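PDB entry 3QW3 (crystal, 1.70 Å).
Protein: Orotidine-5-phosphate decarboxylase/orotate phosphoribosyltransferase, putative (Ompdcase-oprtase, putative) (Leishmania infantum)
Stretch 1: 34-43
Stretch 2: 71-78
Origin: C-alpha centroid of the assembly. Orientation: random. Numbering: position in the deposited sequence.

Stretch 1 (34-43) CKRLIEQTHE
Stretch 2 (71-78) RAVPAGIP

Stretch 1 arrives as the later part of an alpha helix, with phi/psi near -60/-45 from Cys34 through Glu39. Its ladder includes Ile38 N to Cys34 O at 2.9 Å, Glu39 N to Lys35 O at 2.9 Å and Gln40 N to Arg36 O at 3.0 Å. The spiral changes around Thr41 (-119/-14), whose N makes a weak hydrogen bond to Leu37 O (3.1 Å) and also a hydrogen bond to Ile38 O (3.2 Å); His42 N still reaches Ile38 O at 2.9 Å. A 3-10 segment follows at His42 and Glu43 and continues along the chain.

Stretch 2 begins at the tail of a helix, Arg71 at -61/-30 and Ala72 at -71/-22, and then extends through Val73 (-69/126) and Pro74 (-50/144). Pro74 to Ile77 form a type II beta turn, with Ala75 at -55/138 and Gly76 at 100/-15, closed by Ile77 N to Pro74 O at 3.2 Å. At the backbone angles of Gly76 a CB would jam against the carbonyl O of Ala75, so the turn itself calls for glycine. Ile77 then runs extended at -106/117.

The two chains run in the same general direction. CA atoms pair as Lys35 with Ala72 at 6.6 Å, Ile38 with Val73 at 6.7 Å and His42 with Pro74 at 7.5 Å: steps of three and four residues along the helix match single steps along the more extended partner.

Ile38 is the hub. Its CB points toward stretch 2, and with chi1 m and chi2 t it divides its reach: CD1 lies 4.2 Å from Ala72 CB and 3.9 Å from Val73 CG2, while Ile38 CG2 packs 3.6 Å from Pro74 CD. The CA-to-CB bond of Val73 points sideways, and with chi1 t its CG2 still meets Ile38 CD1. One turn earlier, Lys35 (m, t, t; NZ not modelled) contributes aliphatic chain, with CG 4.0 Å from Ala72 CB.

At the other end, His42 adopts chi1 p and chi2 95°. Its CB sits 3.9 Å from Pro74 CG, in the C-gamma exo ring, and 3.9 Å from Ile77 CD1; His42 O lies 3.7 Å from that same CD1. Ile77, chi1 m and chi2 t, closes the turn with its CB toward stretch 1 and lays CD1 against His42.

No hydrogen bond crosses among the modelled atoms, and 277 Å² is buried in total. Within stretch 1, Thr41 OG1 (chi1 p) donates to Leu37 O at 2.7 Å. The contact is small and mostly apolar, with Ile38 at its middle.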

# COMPACT_ATOMS: atom_id res chain seq x y z
N CYS A 34 8.06 18.77 12.98
CA CYS A 34 8.82 18.44 11.78
C CYS A 34 9.73 19.59 11.34
O CYS A 34 10.89 19.37 10.99
CB CYS A 34 7.90 18.02 10.64
SG CYS A 34 7.08 16.43 10.91
N LYS A 35 9.21 20.81 11.37
CA LYS A 35 10.01 21.99 11.03
C LYS A 35 11.25 22.14 11.93
O LYS A 35 12.35 22.40 11.44
CB LYS A 35 9.16 23.26 11.06
CG LYS A 35 8.27 23.44 9.84
CD LYS A 35 7.41 24.69 9.98
CE LYS A 35 6.75 25.05 8.65
N ARG A 36 11.06 21.93 13.23
CA ARG A 36 12.16 21.95 14.21
C ARG A 36 13.22 20.89 13.89
O ARG A 36 14.41 21.18 13.92
CB ARG A 36 11.62 21.76 15.63
CG ARG A 36 12.67 21.83 16.74
CD ARG A 36 12.01 21.67 18.12
NE ARG A 36 12.93 21.98 19.21
N LEU A 37 12.78 19.67 13.58
CA LEU A 37 13.71 18.59 13.25
C LEU A 37 14.46 18.86 11.94
O LEU A 37 15.65 18.56 11.83
CB LEU A 37 13.00 17.23 13.19
CG LEU A 37 13.90 15.98 13.10
CD1 LEU A 37 14.85 15.87 14.30
CD2 LEU A 37 13.05 14.72 13.00
N ILE A 38 13.77 19.44 10.96
CA ILE A 38 14.39 19.81 9.69
C ILE A 38 15.48 20.86 9.94
O ILE A 38 16.59 20.75 9.44
CB ILE A 38 13.37 20.34 8.65
CG1 ILE A 38 12.46 19.20 8.17
CG2 ILE A 38 14.08 20.96 7.45
CD1 ILE A 38 11.17 19.68 7.53
N GLU A 39 15.14 21.87 10.75
CA GLU A 39 16.09 22.92 11.12
C GLU A 39 17.34 22.36 11.79
O GLU A 39 18.46 22.81 11.52
CB GLU A 39 15.41 23.97 12.02
N GLN A 40 17.16 21.36 12.65
CA GLN A 40 18.27 20.74 13.38
C GLN A 40 19.17 19.83 12.53
O GLN A 40 20.35 19.66 12.85
CB GLN A 40 17.74 19.95 14.58
CG GLN A 40 17.13 20.80 15.68
CD GLN A 40 16.32 19.99 16.66
OE1 GLN A 40 15.71 18.98 16.31
NE2 GLN A 40 16.29 20.44 17.91
N THR A 41 18.62 19.27 11.45
CA THR A 41 19.28 18.17 10.75
C THR A 41 19.65 18.41 9.28
O THR A 41 20.41 17.62 8.72
CB THR A 41 18.42 16.87 10.81
OG1 THR A 41 17.16 17.11 10.16
CG2 THR A 41 18.20 16.42 12.26
N HIS A 42 19.12 19.46 8.66
CA HIS A 42 19.25 19.60 7.20
C HIS A 42 20.69 19.68 6.67
O HIS A 42 20.96 19.22 5.57
CB HIS A 42 18.41 20.77 6.67
CG HIS A 42 18.93 22.12 7.06
ND1 HIS A 42 19.76 22.85 6.24
CD2 HIS A 42 18.74 22.86 8.17
CE1 HIS A 42 20.06 23.99 6.83
NE2 HIS A 42 19.45 24.02 8.01
N GLU A 43 21.61 20.24 7.46
CA GLU A 43 23.01 20.32 7.04
C GLU A 43 23.61 18.93 6.80
O GLU A 43 24.55 18.79 6.02
CB GLU A 43 23.85 21.09 8.07
N ARG A 71 7.04 21.28 1.83
CA ARG A 71 7.47 22.61 1.39
C ARG A 71 8.57 23.17 2.29
O ARG A 71 9.43 23.93 1.83
CB ARG A 71 6.26 23.56 1.32
CG ARG A 71 6.43 24.73 0.37
CD ARG A 71 5.09 25.42 0.09
N ALA A 72 8.56 22.78 3.57
CA ALA A 72 9.54 23.23 4.57
C ALA A 72 10.95 22.67 4.36
O ALA A 72 11.93 23.24 4.85
CB ALA A 72 9.05 22.92 5.98
N VAL A 73 11.05 21.55 3.65
CA VAL A 73 12.34 20.93 3.38
C VAL A 73 13.14 21.84 2.42
O VAL A 73 12.63 22.20 1.35
CB VAL A 73 12.18 19.51 2.79
CG1 VAL A 73 13.51 18.91 2.42
CG2 VAL A 73 11.43 18.62 3.79
N PRO A 74 14.38 22.21 2.80
CA PRO A 74 15.21 23.09 1.97
C PRO A 74 15.30 22.63 0.52
O PRO A 74 15.33 21.43 0.25
CB PRO A 74 16.59 22.99 2.63
CG PRO A 74 16.30 22.74 4.04
CD PRO A 74 15.05 21.88 4.07
N ALA A 75 15.34 23.60 -0.39
CA ALA A 75 15.57 23.30 -1.80
C ALA A 75 16.88 22.52 -1.91
O ALA A 75 17.87 22.82 -1.22
CB ALA A 75 15.63 24.58 -2.62
N GLY A 76 16.87 21.49 -2.75
CA GLY A 76 18.05 20.66 -2.98
C GLY A 76 18.05 19.34 -2.22
O GLY A 76 18.85 18.46 -2.52
N ILE A 77 17.18 19.20 -1.22
CA ILE A 77 17.09 17.95 -0.46
C ILE A 77 15.82 17.20 -0.86
O ILE A 77 14.71 17.69 -0.65
CB ILE A 77 17.13 18.18 1.07
CG1 ILE A 77 18.33 19.06 1.45
CG2 ILE A 77 17.20 16.82 1.80
CD1 ILE A 77 18.35 19.50 2.94
N PRO A 78 15.98 15.99 -1.44
CA PRO A 78 14.82 15.25 -1.93
C PRO A 78 13.97 14.68 -0.81
O PRO A 78 14.48 14.40 0.28
CB PRO A 78 15.44 14.15 -2.77
CG PRO A 78 16.79 13.92 -2.17
CD PRO A 78 17.24 15.27 -1.67